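Local atomic coordinates of chromosome partition protein Smc (Pyrococcus yayanosii, PDB entry 5XEI), a protein that is probably required for chromosome condensation and partitioning, as a homodimeric ATPase whose terminal head domain and adjoining coiled coil make up this structure. Residues K201-L204 with D205-K209; E210-D213 with A214-Y217; V328-R331 with R332-E335. All coordinates share one frame; numbering follows the deposited sequence.

Interaction 1. Residues K201-L204 with D205-K209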
ATOM      1  N   LYS A 201     -15.976  27.305 -19.334  1.00 56.62           N
ATOM      2  CA  LYS A 201     -16.701  27.255 -20.598  1.00 55.07           C
ATOM      3  C   LYS A 201     -17.987  28.073 -20.519  1.00 60.26           C
ATOM      4  O   LYS A 201     -18.421  28.669 -21.514  1.00 63.63           O
ATOM      5  CB  LYS A 201     -16.976  25.792 -20.954  1.00 51.49           C
ATOM      6  CG  LYS A 201     -17.891  25.531 -22.119  1.00 57.99           C
ATOM      7  CD  LYS A 201     -17.453  26.250 -23.370  1.00 70.20           C
ATOM      8  CE  LYS A 201     -18.330  25.826 -24.526  1.00 78.02           C
ATOM      9  NZ  LYS A 201     -19.133  26.979 -24.972  1.00 79.44           N
ATOM     10  N   LYS A 202     -18.581  28.166 -19.340  1.00 54.90           N
ATOM     11  CA  LYS A 202     -19.832  28.903 -19.241  1.00 58.73           C
ATOM     12  C   LYS A 202     -19.561  30.398 -19.088  1.00 63.31           C
ATOM     13  O   LYS A 202     -20.241  31.236 -19.700  1.00 60.54           O
ATOM     14  CB  LYS A 202     -20.654  28.310 -18.096  1.00 49.73           C
ATOM     15  CG  LYS A 202     -21.744  29.162 -17.550  1.00 55.65           C
ATOM     16  CD  LYS A 202     -22.357  28.457 -16.339  1.00 69.63           C
ATOM     17  CE  LYS A 202     -23.222  29.384 -15.484  1.00 66.31           C
ATOM     18  NZ  LYS A 202     -24.084  28.625 -14.527  1.00 53.83           N
ATOM     19  N   GLN A 203     -18.530  30.739 -18.319  1.00 60.00           N
ATOM     20  CA  GLN A 203     -18.053  32.111 -18.263  1.00 53.89           C
ATOM     21  C   GLN A 203     -17.616  32.607 -19.636  1.00 57.90           C
ATOM     22  O   GLN A 203     -17.927  33.739 -20.026  1.00 60.11           O
ATOM     23  CB  GLN A 203     -16.911  32.190 -17.264  1.00 54.43           C
ATOM     24  CG  GLN A 203     -15.941  33.291 -17.535  1.00 59.40           C
ATOM     25  CD  GLN A 203     -15.001  33.513 -16.373  1.00 69.47           C
ATOM     26  OE1 GLN A 203     -14.533  32.554 -15.731  1.00 69.39           O
ATOM     27  NE2 GLN A 203     -14.727  34.786 -16.077  1.00 64.52           N
ATOM     28  N   LEU A 204     -16.904  31.770 -20.390  1.00 59.05           N
ATOM     29  CA  LEU A 204     -16.402  32.180 -21.699  1.00 57.43           C
ATOM     30  C   LEU A 204     -17.539  32.644 -22.592  1.00 62.92           C
ATOM     31  O   LEU A 204     -17.382  33.567 -23.397  1.00 71.87           O
ATOM     32  CB  LEU A 204     -15.664  31.011 -22.350  1.00 59.70           C
ATOM     33  CG  LEU A 204     -14.494  31.158 -23.321  1.00 63.97           C
ATOM     34  CD1 LEU A 204     -13.964  29.760 -23.623  1.00 58.80           C
ATOM     35  CD2 LEU A 204     -14.841  31.888 -24.594  1.00 61.46           C
ATOM     36  N   ASP A 205     -18.710  32.041 -22.436  1.00 66.13           N
ATOM     37  CA  ASP A 205     -19.804  32.333 -23.349  1.00 69.52           C
ATOM     38  C   ASP A 205     -20.595  33.564 -22.964  1.00 67.00           C
ATOM     39  O   ASP A 205     -21.170  34.208 -23.844  1.00 64.17           O
ATOM     40  CB  ASP A 205     -20.713  31.123 -23.447  1.00 77.22           C
ATOM     41  CG  ASP A 205     -20.339  30.227 -24.620  1.00 89.69           C
ATOM     42  OD1 ASP A 205     -19.974  29.037 -24.402  1.00 76.32           O
ATOM     43  OD2 ASP A 205     -20.463  30.702 -25.779  1.00 98.04           O
ATOM     44  N   LYS A 206     -20.689  33.895 -21.680  1.00 62.45           N
ATOM     45  CA  LYS A 206     -21.033  35.273 -21.366  1.00 66.00           C
ATOM     46  C   LYS A 206     -20.126  36.209 -22.149  1.00 63.60           C
ATOM     47  O   LYS A 206     -20.593  37.098 -22.866  1.00 59.42           O
ATOM     48  CB  LYS A 206     -20.913  35.549 -19.869  1.00 55.25           C
ATOM     49  CG  LYS A 206     -22.072  35.033 -19.069  1.00 73.54           C
ATOM     50  CD  LYS A 206     -23.366  35.711 -19.495  1.00 85.97           C
ATOM     51  CE  LYS A 206     -24.561  34.751 -19.483  1.00 86.70           C
ATOM     52  NZ  LYS A 206     -25.655  35.206 -20.407  1.00 83.26           N
ATOM     53  N   LEU A 207     -18.818  35.978 -22.061  1.00 61.10           N
ATOM     54  CA  LEU A 207     -17.864  36.945 -22.572  1.00 55.77           C
ATOM     55  C   LEU A 207     -17.897  37.029 -24.087  1.00 56.83           C
ATOM     56  O   LEU A 207     -17.657  38.108 -24.639  1.00 55.44           O
ATOM     57  CB  LEU A 207     -16.463  36.605 -22.077  1.00 55.75           C
ATOM     58  CG  LEU A 207     -16.111  37.288 -20.756  1.00 54.77           C
ATOM     59  CD1 LEU A 207     -17.233  37.177 -19.735  1.00 56.76           C
ATOM     60  CD2 LEU A 207     -14.834  36.694 -20.221  1.00 52.62           C
ATOM     61  N   GLU A 208     -18.181  35.925 -24.783  1.00 57.49           N
ATOM     62  CA  GLU A 208     -18.299  36.018 -26.237  1.00 58.95           C
ATOM     63  C   GLU A 208     -19.407  36.972 -26.631  1.00 57.32           C
ATOM     64  O   GLU A 208     -19.281  37.715 -27.613  1.00 57.54           O
ATOM     65  CB  GLU A 208     -18.574  34.658 -26.860  1.00 64.29           C
ATOM     66  CG  GLU A 208     -17.459  33.706 -26.672  1.00 71.93           C
ATOM     67  CD  GLU A 208     -17.875  32.271 -26.581  1.00 81.93           C
ATOM     68  OE1 GLU A 208     -17.787  31.740 -25.463  1.00 83.10           O
ATOM     69  OE2 GLU A 208     -18.223  31.678 -27.623  1.00 91.40           O
ATOM     70  N   LYS A 209     -20.512  36.946 -25.892  1.00 56.35           N
ATOM     71  CA  LYS A 209     -21.657  37.769 -26.248  1.00 57.00           C
ATOM     72  C   LYS A 209     -21.408  39.229 -25.890  1.00 57.01           C
ATOM     73  O   LYS A 209     -21.669  40.125 -26.700  1.00 55.36           O
ATOM     74  CB  LYS A 209     -22.912  37.227 -25.562  1.00 63.35           C
ATOM     75  CG  LYS A 209     -23.904  38.289 -25.100  1.00 74.25           C
ATOM     76  CD  LYS A 209     -25.228  37.632 -24.716  1.00 82.58           C
ATOM     77  CE  LYS A 209     -26.192  38.599 -24.051  1.00 86.14           C
ATOM     78  NZ  LYS A 209     -27.312  37.876 -23.359  1.00 82.38           N
TER

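Interaction 2. Residues E210-D213 with A214-Y217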
ATOM      1  N   GLU A 210     -20.882  39.475 -24.692  1.00 53.55           N
ATOM      2  CA  GLU A 210     -20.463  40.820 -24.326  1.00 51.30           C
ATOM      3  C   GLU A 210     -19.376  41.339 -25.259  1.00 51.04           C
ATOM      4  O   GLU A 210     -19.425  42.495 -25.690  1.00 55.45           O
ATOM      5  CB  GLU A 210     -19.988  40.826 -22.882  1.00 45.91           C
ATOM      6  CG  GLU A 210     -20.998  40.251 -21.942  1.00 47.02           C
ATOM      7  CD  GLU A 210     -20.458  40.094 -20.543  1.00 60.36           C
ATOM      8  OE1 GLU A 210     -19.776  41.014 -20.041  1.00 63.86           O
ATOM      9  OE2 GLU A 210     -20.711  39.031 -19.943  1.00 75.06           O
ATOM     10  N   ARG A 211     -18.388  40.507 -25.591  1.00 52.64           N
ATOM     11  CA  ARG A 211     -17.352  40.968 -26.505  1.00 55.67           C
ATOM     12  C   ARG A 211     -17.971  41.512 -27.778  1.00 52.65           C
ATOM     13  O   ARG A 211     -17.636  42.617 -28.228  1.00 51.10           O
ATOM     14  CB  ARG A 211     -16.372  39.851 -26.851  1.00 49.87           C
ATOM     15  CG  ARG A 211     -15.396  40.277 -27.936  1.00 47.28           C
ATOM     16  CD  ARG A 211     -14.892  39.089 -28.710  1.00 59.28           C
ATOM     17  NE  ARG A 211     -15.976  38.386 -29.388  1.00 58.29           N
ATOM     18  CZ  ARG A 211     -15.949  37.089 -29.662  1.00 60.59           C
ATOM     19  NH1 ARG A 211     -14.911  36.357 -29.293  1.00 62.55           N
ATOM     20  NH2 ARG A 211     -16.966  36.513 -30.281  1.00 64.20           N
ATOM     21  N   ASN A 212     -18.902  40.753 -28.358  1.00 53.45           N
ATOM     22  CA  ASN A 212     -19.446  41.145 -29.649  1.00 56.47           C
ATOM     23  C   ASN A 212     -20.288  42.400 -29.536  1.00 55.40           C
ATOM     24  O   ASN A 212     -20.306  43.208 -30.466  1.00 52.14           O
ATOM     25  CB  ASN A 212     -20.262  40.013 -30.254  1.00 61.66           C
ATOM     26  CG  ASN A 212     -19.406  38.856 -30.694  1.00 60.89           C
ATOM     27  OD1 ASN A 212     -19.766  37.705 -30.479  1.00 61.57           O
ATOM     28  ND2 ASN A 212     -18.253  39.153 -31.303  1.00 59.29           N
ATOM     29  N   ASP A 213     -20.977  42.582 -28.412  1.00 51.77           N
ATOM     30  CA  ASP A 213     -21.708  43.820 -28.208  1.00 51.79           C
ATOM     31  C   ASP A 213     -20.754  44.979 -28.024  1.00 51.79           C
ATOM     32  O   ASP A 213     -20.973  46.061 -28.576  1.00 55.42           O
ATOM     33  CB  ASP A 213     -22.641  43.700 -27.013  1.00 55.94           C
ATOM     34  CG  ASP A 213     -23.868  42.897 -27.340  1.00 63.68           C
ATOM     35  OD1 ASP A 213     -24.636  42.578 -26.410  1.00 60.93           O
ATOM     36  OD2 ASP A 213     -24.054  42.582 -28.541  1.00 64.46           O
ATOM     37  N   ALA A 214     -19.685  44.772 -27.254  1.00 49.10           N
ATOM     38  CA  ALA A 214     -18.679  45.817 -27.128  1.00 46.18           C
ATOM     39  C   ALA A 214     -18.082  46.149 -28.489  1.00 55.15           C
ATOM     40  O   ALA A 214     -17.823  47.320 -28.792  1.00 53.19           O
ATOM     41  CB  ALA A 214     -17.594  45.396 -26.149  1.00 43.42           C
ATOM     42  N   LEU A 215     -17.906  45.139 -29.344  1.00 50.93           N
ATOM     43  CA  LEU A 215     -17.337  45.396 -30.662  1.00 50.86           C
ATOM     44  C   LEU A 215     -18.273  46.239 -31.530  1.00 52.74           C
ATOM     45  O   LEU A 215     -17.817  47.155 -32.220  1.00 57.16           O
ATOM     46  CB  LEU A 215     -16.986  44.074 -31.354  1.00 53.21           C
ATOM     47  CG  LEU A 215     -15.786  43.324 -30.756  1.00 56.71           C
ATOM     48  CD1 LEU A 215     -15.219  42.254 -31.674  1.00 53.24           C
ATOM     49  CD2 LEU A 215     -14.703  44.302 -30.412  1.00 46.53           C
ATOM     50  N   ARG A 216     -19.575  45.960 -31.525  1.00 51.06           N
ATOM     51  CA  ARG A 216     -20.454  46.730 -32.404  1.00 55.68           C
ATOM     52  C   ARG A 216     -20.762  48.093 -31.815  1.00 55.78           C
ATOM     53  O   ARG A 216     -20.873  49.079 -32.547  1.00 52.85           O
ATOM     54  CB  ARG A 216     -21.738  45.967 -32.703  1.00 59.23           C
ATOM     55  CG  ARG A 216     -21.530  44.477 -32.863  1.00 67.73           C
ATOM     56  CD  ARG A 216     -22.860  43.710 -32.936  1.00 82.60           C
ATOM     57  NE  ARG A 216     -22.634  42.419 -33.549  1.00 90.75           N
ATOM     58  CZ  ARG A 216     -23.543  41.454 -33.555  1.00 90.41           C
ATOM     59  NH1 ARG A 216     -24.727  41.658 -32.980  1.00 86.07           N
ATOM     60  NH2 ARG A 216     -23.289  40.288 -34.136  1.00 85.47           N
ATOM     61  N   TYR A 217     -20.890  48.176 -30.497  1.00 56.06           N
ATOM     62  CA  TYR A 217     -20.857  49.480 -29.856  1.00 54.15           C
ATOM     63  C   TYR A 217     -19.660  50.296 -30.358  1.00 54.65           C
ATOM     64  O   TYR A 217     -19.783  51.496 -30.639  1.00 56.22           O
ATOM     65  CB  TYR A 217     -20.836  49.304 -28.335  1.00 47.33           C
ATOM     66  CG  TYR A 217     -20.438  50.556 -27.621  1.00 50.72           C
ATOM     67  CD1 TYR A 217     -21.386  51.451 -27.173  1.00 52.08           C
ATOM     68  CD2 TYR A 217     -19.100  50.848 -27.407  1.00 54.59           C
ATOM     69  CE1 TYR A 217     -21.009  52.600 -26.522  1.00 55.82           C
ATOM     70  CE2 TYR A 217     -18.718  51.981 -26.780  1.00 53.55           C
ATOM     71  CZ  TYR A 217     -19.663  52.859 -26.333  1.00 55.92           C
ATOM     72  OH  TYR A 217     -19.230  53.999 -25.691  1.00 64.96           O
TER

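Interaction 3. Residues V328-R331 with R332-E335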
ATOM      1  N   VAL A 328      -8.372  36.327 -22.211  1.00 51.45           N
ATOM      2  CA  VAL A 328      -7.762  35.729 -21.035  1.00 50.99           C
ATOM      3  C   VAL A 328      -8.499  34.463 -20.626  1.00 55.17           C
ATOM      4  O   VAL A 328      -7.886  33.482 -20.173  1.00 58.16           O
ATOM      5  CB  VAL A 328      -7.713  36.761 -19.902  1.00 43.73           C
ATOM      6  CG1 VAL A 328      -7.725  36.116 -18.597  1.00 45.37           C
ATOM      7  CG2 VAL A 328      -6.518  37.542 -20.020  1.00 49.74           C
ATOM      8  N   VAL A 329      -9.821  34.455 -20.774  1.00 50.73           N
ATOM      9  CA  VAL A 329     -10.557  33.288 -20.326  1.00 48.06           C
ATOM     10  C   VAL A 329     -10.450  32.193 -21.366  1.00 51.90           C
ATOM     11  O   VAL A 329     -10.419  31.003 -21.028  1.00 55.42           O
ATOM     12  CB  VAL A 329     -12.017  33.656 -20.018  1.00 52.05           C
ATOM     13  CG1 VAL A 329     -12.801  32.429 -19.632  1.00 55.87           C
ATOM     14  CG2 VAL A 329     -12.082  34.685 -18.905  1.00 51.09           C
ATOM     15  N   GLU A 330     -10.333  32.564 -22.635  1.00 48.36           N
ATOM     16  CA  GLU A 330     -10.144  31.555 -23.659  1.00 53.81           C
ATOM     17  C   GLU A 330      -8.811  30.814 -23.484  1.00 58.13           C
ATOM     18  O   GLU A 330      -8.765  29.580 -23.563  1.00 60.19           O
ATOM     19  CB  GLU A 330     -10.259  32.185 -25.036  1.00 55.12           C
ATOM     20  CG  GLU A 330      -9.898  31.196 -26.074  1.00 65.34           C
ATOM     21  CD  GLU A 330     -11.132  30.567 -26.643  1.00 79.06           C
ATOM     22  OE1 GLU A 330     -11.056  29.386 -27.010  1.00 92.62           O
ATOM     23  OE2 GLU A 330     -12.172  31.246 -26.704  1.00 78.72           O
ATOM     24  N   ARG A 331      -7.718  31.548 -23.241  1.00 50.90           N
ATOM     25  CA  ARG A 331      -6.452  30.876 -22.950  1.00 54.83           C
ATOM     26  C   ARG A 331      -6.606  29.902 -21.794  1.00 51.21           C
ATOM     27  O   ARG A 331      -6.134  28.763 -21.869  1.00 51.60           O
ATOM     28  CB  ARG A 331      -5.333  31.882 -22.652  1.00 53.28           C
ATOM     29  CG  ARG A 331      -5.095  32.885 -23.755  1.00 67.65           C
ATOM     30  CD  ARG A 331      -3.818  33.711 -23.557  1.00 77.47           C
ATOM     31  NE  ARG A 331      -4.106  35.136 -23.704  1.00 80.97           N
ATOM     32  CZ  ARG A 331      -3.889  35.839 -24.816  1.00 84.77           C
ATOM     33  NH1 ARG A 331      -4.193  37.136 -24.848  1.00 83.21           N
ATOM     34  NH2 ARG A 331      -3.383  35.250 -25.903  1.00 77.37           N
ATOM     35  N   ARG A 332      -7.290  30.314 -20.730  1.00 49.35           N
ATOM     36  CA  ARG A 332      -7.529  29.396 -19.623  1.00 50.12           C
ATOM     37  C   ARG A 332      -8.341  28.190 -20.087  1.00 54.34           C
ATOM     38  O   ARG A 332      -8.060  27.047 -19.703  1.00 55.35           O
ATOM     39  CB  ARG A 332      -8.236  30.123 -18.481  1.00 48.75           C
ATOM     40  CG  ARG A 332      -8.221  29.345 -17.191  1.00 56.82           C
ATOM     41  CD  ARG A 332      -9.041  29.995 -16.102  1.00 53.73           C
ATOM     42  NE  ARG A 332      -9.211  29.059 -14.989  1.00 67.06           N
ATOM     43  CZ  ARG A 332     -10.138  29.175 -14.036  1.00 65.80           C
ATOM     44  NH1 ARG A 332     -10.992  30.196 -14.036  1.00 62.71           N
ATOM     45  NH2 ARG A 332     -10.209  28.268 -13.075  1.00 52.49           N
ATOM     46  N   TYR A 333      -9.325  28.422 -20.951  1.00 55.26           N
ATOM     47  CA  TYR A 333     -10.118  27.324 -21.480  1.00 49.14           C
ATOM     48  C   TYR A 333      -9.240  26.339 -22.229  1.00 52.88           C
ATOM     49  O   TYR A 333      -9.178  25.157 -21.881  1.00 45.69           O
ATOM     50  CB  TYR A 333     -11.207  27.868 -22.387  1.00 48.72           C
ATOM     51  CG  TYR A 333     -12.203  26.837 -22.815  1.00 53.05           C
ATOM     52  CD1 TYR A 333     -13.022  26.212 -21.884  1.00 58.99           C
ATOM     53  CD2 TYR A 333     -12.354  26.508 -24.153  1.00 62.48           C
ATOM     54  CE1 TYR A 333     -13.952  25.263 -22.273  1.00 57.99           C
ATOM     55  CE2 TYR A 333     -13.281  25.573 -24.552  1.00 66.57           C
ATOM     56  CZ  TYR A 333     -14.078  24.955 -23.610  1.00 65.91           C
ATOM     57  OH  TYR A 333     -14.994  24.019 -24.017  1.00 77.98           O
ATOM     58  N   LEU A 334      -8.527  26.820 -23.254  1.00 55.95           N
ATOM     59  CA  LEU A 334      -7.693  25.926 -24.049  1.00 54.80           C
ATOM     60  C   LEU A 334      -6.621  25.250 -23.209  1.00 58.31           C
ATOM     61  O   LEU A 334      -6.130  24.175 -23.587  1.00 55.29           O
ATOM     62  CB  LEU A 334      -7.046  26.672 -25.217  1.00 43.85           C
ATOM     63  CG  LEU A 334      -7.907  26.689 -26.479  1.00 64.08           C
ATOM     64  CD1 LEU A 334      -7.207  27.373 -27.619  1.00 67.33           C
ATOM     65  CD2 LEU A 334      -8.340  25.285 -26.890  1.00 75.23           C
ATOM     66  N   GLU A 335      -6.266  25.823 -22.064  1.00 47.45           N
ATOM     67  CA  GLU A 335      -5.233  25.138 -21.322  1.00 48.26           C
ATOM     68  C   GLU A 335      -5.790  24.067 -20.418  1.00 51.99           C
ATOM     69  O   GLU A 335      -5.151  23.029 -20.230  1.00 53.77           O
ATOM     70  CB  GLU A 335      -4.420  26.124 -20.520  1.00 51.43           C
ATOM     71  CG  GLU A 335      -3.243  26.553 -21.302  1.00 57.06           C
ATOM     72  CD  GLU A 335      -2.320  27.400 -20.489  1.00 77.30           C
ATOM     73  OE1 GLU A 335      -2.002  27.004 -19.335  1.00 71.54           O
ATOM     74  OE2 GLU A 335      -1.938  28.474 -21.013  1.00 88.60           O
TER

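Interaction 1. Residues K201-L204 with D205-K209
Leu-204 and Glu-208 meet side by side one turn apart on helix 170-246, in the coiled coil. From CB through OE1, the Glu-208 chain stays close to Leu-204. Its CB lies 3.8 Å from Leu-204 O. CG, set beside the backbone N and away from the carbonyl carbon (chi1 -64°), comes within 3.8 Å of Leu-204 CD2. A bend at chi2 (149°) then folds the carboxylate back over the same leucine, with Glu-208 CD 3.6 Å and OE1 3.1 Å from Leu-204 CD2. OE2 turns away from the leucine and lies 3.1 Å from Asp-205 OD2, while Glu-208 OE1 is 2.9 Å from that same OD2; all are acceptors, and no bond joins them. In the backbone, Glu-208 N donates to Leu-204 O at 2.8 Å. One residue earlier, Leu-207 N donates to Gln-203 O (3.2 Å), and one before that the bond of Lys-206 N to Lys-202 O is weak. Lys-201 reaches toward Asp-205, but this salt bridge is modelled too short and its geometry is doubtful. Phe-326 of helix 321-383 packs on both Leu-204 and Glu-208. With an alanine here in place of Glu-208 the folded carboxylate is gone, which is likely to leave a gap beside Leu-204 CD2. If the modelled positions hold, two carboxylates so near each other would probably raise the proton affinity of one of them.

Interaction 2. Residues E210-D213 with A214-Y217
Arg-211 and Leu-215 meet one turn apart through their aliphatic parts, CG of Arg-211 lying 4.2 Å from CG of Leu-215. Arg-216 starts out over the preceding turn: its CG is turned away from its own carbonyl carbon (chi1 -37°), leaning over Asn-212 O, the same oxygen that accepts Arg-216 N at 3.0 Å. From there the chain runs extended to NE, and NH1 ends 4.6 Å from Asp-213 OD2. That oxygen sits well out of the guanidinium plane, so opposite charges are near but no N-H is aimed at it. Ala-214 N to Glu-210 O (2.8 Å) and Tyr-217 N to Asp-213 O (2.9 Å) are two of the i to i+4 hydrogen bonds of the helix. Beyond this shell, in the SMC arm's coiled coil, where helix 170-246 faces helix 321-383, Ile-323 packs on Arg-211, Ala-214 and Leu-215, and Phe-326 makes a cation-pi contact with the Arg-211 guanidinium. Glu-210 OE1 is hydrogen-bonded to Asn-319 ND2, while Tyr-217 leans on Ile-312 and Leu-315 of helix 298-315. Arg-211 therefore serves two chemistries at once, its CG methylene against Leu-215 and its charged end against an aromatic ring.

Interaction 3. Residues V328-R331 with R332-E335
Four successive i to i+4 backbone bonds join 328-331 to 332-335 within helix 321-383: Arg-332 N to Val-328 O, Tyr-333 N to Val-329 O, Leu-334 N to Glu-330 O (2.8 Å) and Glu-335 N to Arg-331 O. The third is the straightest at its hydrogen, 169°. Among the side chains Glu-330 does most of the reaching. Its CG stands away from the backbone N, and a bend at chi2 (97°) swings the carboxylate along the helix. OE1 then lies 4.2 Å from Leu-334 CG, the two chains slanting past each other, and 4.3 Å from Tyr-333 CD2 at an oblique approach to the ring. These are loose van der Waals contacts, with no polar bond between the three side chains. The CB of Tyr-333 rests on the turn behind it, 3.2 Å from Glu-330 O, and with CG on the far side from its backbone N (chi1 -171°) the ring is carried away from 328-331. It goes toward helix 170-246, which runs antiparallel to this one: the pair forms the intramolecular coiled coil of the SMC arm, in which the chain goes out from the head along one helix and returns along another. In that interface Tyr-333 packs on Lys-201 and Leu-204, Glu-330 also touches Leu-204, and Arg-332 lies against Val-200. The Tyr-333 hydroxyl has a weak hydrogen bond with Lys-337 NZ, one turn further along. Away from the partner helix, the exposed Glu-335 passes over the preceding turn, its CB 3.4 Å and its CG 3.7 Å from Arg-331 O, before its chain continues extended.

Overall arrangement
Interactions 1 and 2 follow directly on one another along helix 170-246, their centres about 13 Å apart, whereas interaction 3 lies on the antiparallel helix 321-383. All three are mainly surface contacts; Leu-204 in interaction 1 and Ala-214 in interaction 2 are buried, and interaction 3 has no buried residue. Interactions 1 and 3 touch directly across the coiled coil, for example Leu-207 CD2 to Val-329 CG2 at 3.7 Å. Interactions 2 and 3 do not touch; their nearest atoms are about 6 Å apart. A carboxylate folded over a buried leucine marks the first, an arginine methylene against leucine the second, and an acid beside tyrosine and leucine the third.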